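Local coordinates for protein cellulase (Xanthomonas axonopodis pv. citri, PDB 4W7W) that probably hydrolyses the beta-1,4-glucosidic bonds of cellulose, as a family 5 glycoside hydrolase built on an eight-stranded alpha/beta barrel, at residues 61-66 against 294-299. Numbering follows the deposited sequence. Where two conformers were deposited one is given.
Sequences KGMNTI and LGWTWW. With BGC (beta-D-glucopyranose), chain B.
T65 and T297 meet methyl to methyl, each first torsion aiming its own CG2 at the other strand: chi1 of -58° puts OG1 of T65 beside the backbone N and CG2 anti to it, while chi1 of 44° sets OG1 of T297 between N and the carbonyl carbon and CG2 anti to the latter. T65 CG2 lies 3.9 Å from T297 CG2, and the two side chains cross at about a right angle. The strands carrying them, 65-70 and 293-301, are the second and eighth of the parallel (alpha/beta)8 barrel. Strand 24-29 runs between them, so no hydrogen bond joins 61-66 to 294-299 and the link is made by side chains alone. Threonine suits both places, giving a small methyl to the buried interior and a hydroxyl to a nearby acceptor. T65 OG1 donates to N64 OD1 over 2.9 Å, reaching it from above the carbonyl plane, while T297 OG1 bonds to the backbone O of G265 on strand 262-268.

A separate apolar touch involves W296, whose CB points away from 61-66 although the end of its ring swings back. In one of its two conformers, M63 brings CE to the indole edge, near the ring plane and 4.3 Å from W296 CZ3. A long, flexible methionine can do this while also packing on M325 and L328 of helix 325-328, and the broad indole of W296 also meets the ring of F267.

At the corner, W299 lines the glycan pocket: its NE1 is 3.1 Å from O1 of a bound beta-D-glucopyranose, which is hydrogen-bonded to OE2 of E33. The link between 61-66 and 294-299 thus rests on van der Waals contact alone, the buried threonine hydroxyls being satisfied by N64 OD1 and G265 O.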
ATOM      1  N   LYS A  61      19.453  -4.464   2.476  1.00 10.64           N
ATOM      2  CA  LYS A  61      19.410  -4.144   1.054  1.00 11.98           C
ATOM      3  C   LYS A  61      19.138  -2.682   0.783  1.00 12.23           C
ATOM      4  O   LYS A  61      18.991  -2.309  -0.381  1.00 16.00           O
ATOM      5  CB  LYS A  61      18.348  -4.992   0.369  1.00 12.83           C
ATOM      6  CG  LYS A  61      18.633  -6.470   0.425  1.00 14.94           C
ATOM      7  CD  LYS A  61      20.024  -6.734  -0.110  1.00 18.03           C
ATOM      8  CE  LYS A  61      20.264  -8.185  -0.403  1.00 21.23           C
ATOM      9  NZ  LYS A  61      21.628  -8.333  -0.975  1.00 22.34           N
ATOM     10  N   GLY A  62      19.058  -1.862   1.834  1.00 12.24           N
ATOM     11  CA  GLY A  62      18.876  -0.423   1.667  1.00 12.58           C
ATOM     12  C   GLY A  62      17.442   0.039   1.776  1.00 12.01           C
ATOM     13  O   GLY A  62      17.159   1.212   1.565  1.00 16.03           O
ATOM     14  N   MET A  63      16.544  -0.855   2.132  0.50  9.88           N
ATOM     15  CA  MET A  63      15.159  -0.475   2.146  0.50  8.95           C
ATOM     16  C   MET A  63      14.728   0.030   3.489  0.50  8.06           C
ATOM     17  O   MET A  63      14.893  -0.646   4.513  0.50  9.76           O
ATOM     18  CB  MET A  63      14.340  -1.628   1.696  0.50  9.33           C
ATOM     19  CG  MET A  63      14.617  -1.853   0.238  0.50  8.87           C
ATOM     20  SD  MET A  63      13.821  -3.354  -0.223  0.50  9.34           S
ATOM     21  CE  MET A  63      13.978  -3.252  -2.001  0.50 12.93           C
ATOM     22  N   ASN A  64      14.181   1.238   3.478  1.00  7.51           N
ATOM     23  CA  ASN A  64      13.796   1.910   4.706  1.00  7.16           C
ATOM     24  C   ASN A  64      12.315   1.901   4.966  1.00  6.20           C
ATOM     25  O   ASN A  64      11.877   2.548   5.903  1.00  7.16           O
ATOM     26  CB  ASN A  64      14.319   3.350   4.727  1.00  7.89           C
ATOM     27  CG  ASN A  64      13.552   4.263   3.802  1.00  7.75           C
ATOM     28  OD1 ASN A  64      12.797   3.795   2.949  1.00  6.98           O
ATOM     29  ND2 ASN A  64      13.714   5.560   3.987  1.00 10.59           N
ATOM     30  N   THR A  65      11.528   1.162   4.173  1.00  5.88           N
ATOM     31  CA  THR A  65      10.075   1.201   4.308  1.00  5.94           C
ATOM     32  C   THR A  65       9.500  -0.188   4.130  1.00  5.31           C
ATOM     33  O   THR A  65       9.850  -0.899   3.188  1.00  6.12           O
ATOM     34  CB  THR A  65       9.452   2.156   3.275  1.00  6.29           C
ATOM     35  OG1 THR A  65      10.009   3.461   3.452  1.00  7.09           O
ATOM     36  CG2 THR A  65       7.953   2.279   3.444  1.00  6.20           C
ATOM     37  N   ILE A  66       8.602  -0.550   5.034  1.00  5.20           N
ATOM     38  CA  ILE A  66       7.860  -1.798   4.947  1.00  5.07           C
ATOM     39  C   ILE A  66       6.373  -1.473   4.900  1.00  4.87           C
ATOM     40  O   ILE A  66       5.868  -0.752   5.773  1.00  5.65           O
ATOM     41  CB  ILE A  66       8.145  -2.682   6.165  1.00  5.80           C
ATOM     42  CG1 ILE A  66       9.623  -3.090   6.220  1.00  6.63           C
ATOM     43  CG2 ILE A  66       7.219  -3.891   6.183  1.00  6.42           C
ATOM     44  CD1 ILE A  66      10.131  -3.898   5.060  1.00  6.72           C
ATOM     45  N   LEU A 294       7.107  10.306  -3.538  1.00  6.43           N
ATOM     46  CA  LEU A 294       7.706  10.073  -2.220  1.00  7.06           C
ATOM     47  C   LEU A 294       8.403   8.739  -2.128  1.00  7.76           C
ATOM     48  O   LEU A 294       9.321   8.578  -1.311  1.00  9.25           O
ATOM     49  CB  LEU A 294       6.671  10.077  -1.134  1.00  9.55           C
ATOM     50  CG  LEU A 294       6.138  11.414  -0.714  1.00 12.36           C
ATOM     51  CD1 LEU A 294       5.125  11.216   0.415  1.00 12.52           C
ATOM     52  CD2 LEU A 294       7.261  12.329  -0.240  1.00 14.00           C
ATOM     53  N   GLY A 295       7.931   7.757  -2.888  1.00  8.93           N
ATOM     54  CA  GLY A 295       8.537   6.443  -2.805  1.00 10.13           C
ATOM     55  C   GLY A 295       7.627   5.355  -3.291  1.00  6.78           C
ATOM     56  O   GLY A 295       6.604   5.615  -3.948  1.00  6.32           O
ATOM     57  N   TRP A 296       8.035   4.135  -2.967  1.00  5.79           N
ATOM     58  CA  TRP A 296       7.412   2.948  -3.484  1.00  5.72           C
ATOM     59  C   TRP A 296       7.667   1.774  -2.570  1.00  5.15           C
ATOM     60  O   TRP A 296       8.655   1.726  -1.837  1.00  5.85           O
ATOM     61  CB  TRP A 296       7.927   2.608  -4.894  1.00  6.12           C
ATOM     62  CG  TRP A 296       9.407   2.585  -5.128  1.00  6.27           C
ATOM     63  CD1 TRP A 296      10.079   3.541  -5.820  1.00  7.48           C
ATOM     64  CD2 TRP A 296      10.387   1.571  -4.781  1.00  6.38           C
ATOM     65  NE1 TRP A 296      11.400   3.219  -5.916  1.00  7.48           N
ATOM     66  CE2 TRP A 296      11.615   2.011  -5.305  1.00  7.21           C
ATOM     67  CE3 TRP A 296      10.343   0.334  -4.123  1.00  6.51           C
ATOM     68  CZ2 TRP A 296      12.795   1.273  -5.156  1.00  8.02           C
ATOM     69  CZ3 TRP A 296      11.527  -0.393  -3.983  1.00  7.26           C
ATOM     70  CH2 TRP A 296      12.727   0.080  -4.496  1.00  8.19           C
ATOM     71  N   THR A 297       6.761   0.805  -2.662  1.00  4.85           N
ATOM     72  CA  THR A 297       6.915  -0.495  -2.010  1.00  4.96           C
ATOM     73  C   THR A 297       6.525  -1.592  -2.993  1.00  5.00           C
ATOM     74  O   THR A 297       5.400  -1.676  -3.461  1.00  5.53           O
ATOM     75  CB  THR A 297       6.101  -0.619  -0.697  1.00  5.16           C
ATOM     76  OG1 THR A 297       4.769  -0.099  -0.835  1.00  5.28           O
ATOM     77  CG2 THR A 297       6.770   0.130   0.436  1.00  5.70           C
ATOM     78  N   TRP A 298       7.495  -2.450  -3.279  1.00  4.94           N
ATOM     79  CA  TRP A 298       7.338  -3.587  -4.182  1.00  5.21           C
ATOM     80  C   TRP A 298       6.372  -4.622  -3.612  1.00  5.19           C
ATOM     81  O   TRP A 298       6.372  -4.884  -2.404  1.00  5.82           O
ATOM     82  CB  TRP A 298       8.707  -4.230  -4.336  1.00  5.82           C
ATOM     83  CG  TRP A 298       8.746  -5.524  -5.076  1.00  5.81           C
ATOM     84  CD1 TRP A 298       8.574  -6.767  -4.552  1.00  6.44           C
ATOM     85  CD2 TRP A 298       8.975  -5.704  -6.470  1.00  6.06           C
ATOM     86  NE1 TRP A 298       8.706  -7.721  -5.527  1.00  6.44           N
ATOM     87  CE2 TRP A 298       8.959  -7.095  -6.723  1.00  6.32           C
ATOM     88  CE3 TRP A 298       9.237  -4.839  -7.528  1.00  6.57           C
ATOM     89  CZ2 TRP A 298       9.217  -7.631  -7.993  1.00  7.00           C
ATOM     90  CZ3 TRP A 298       9.479  -5.373  -8.776  1.00  7.21           C
ATOM     91  CH2 TRP A 298       9.469  -6.753  -8.994  1.00  6.95           C
ATOM     92  N   TRP A 299       5.594  -5.244  -4.480  1.00  5.28           N
ATOM     93  CA  TRP A 299       4.759  -6.382  -4.120  1.00  5.78           C
ATOM     94  C   TRP A 299       5.429  -7.641  -4.676  1.00  5.67           C
ATOM     95  O   TRP A 299       5.465  -7.801  -5.887  1.00  6.81           O
ATOM     96  CB  TRP A 299       3.341  -6.249  -4.694  1.00  5.96           C
ATOM     97  CG  TRP A 299       2.484  -7.375  -4.189  1.00  6.06           C
ATOM     98  CD1 TRP A 299       2.405  -8.635  -4.715  1.00  7.14           C
ATOM     99  CD2 TRP A 299       1.727  -7.393  -2.990  1.00  6.11           C
ATOM    100  NE1 TRP A 299       1.606  -9.424  -3.926  1.00  7.89           N
ATOM    101  CE2 TRP A 299       1.187  -8.687  -2.851  1.00  6.75           C
ATOM    102  CE3 TRP A 299       1.463  -6.446  -2.007  1.00  6.15           C
ATOM    103  CZ2 TRP A 299       0.378  -9.045  -1.770  1.00  7.00           C
ATOM    104  CZ3 TRP A 299       0.679  -6.801  -0.921  1.00  6.34           C
ATOM    105  CH2 TRP A 299       0.138  -8.081  -0.817  1.00  6.81           C
TER
HETATM  106  C2  BGC B   1      -1.694 -12.759  -4.913  1.00 20.53           C
HETATM  107  C3  BGC B   1      -2.527 -13.771  -4.126  1.00 20.35           C
HETATM  108  C4  BGC B   1      -2.427 -13.567  -2.614  1.00 17.87           C
HETATM  109  C5  BGC B   1      -2.614 -12.101  -2.263  1.00 16.00           C
HETATM  110  C6  BGC B   1      -2.290 -11.828  -0.804  1.00 13.53           C
HETATM  111  C1  BGC B   1      -2.001 -11.343  -4.450  1.00 22.06           C
HETATM  112  O1  BGC B   1      -1.151 -10.384  -5.099  1.00 26.46           O
HETATM  113  O2  BGC B   1      -1.969 -12.878  -6.317  1.00 29.01           O
HETATM  114  O3  BGC B   1      -2.111 -15.093  -4.492  1.00 26.24           O
HETATM  115  O4  BGC B   1      -3.464 -14.275  -1.939  1.00 20.32           O
HETATM  116  O5  BGC B   1      -1.752 -11.282  -3.056  1.00 18.63           O
HETATM  117  O6  BGC B   1      -2.677 -10.504  -0.523  1.00 10.89           O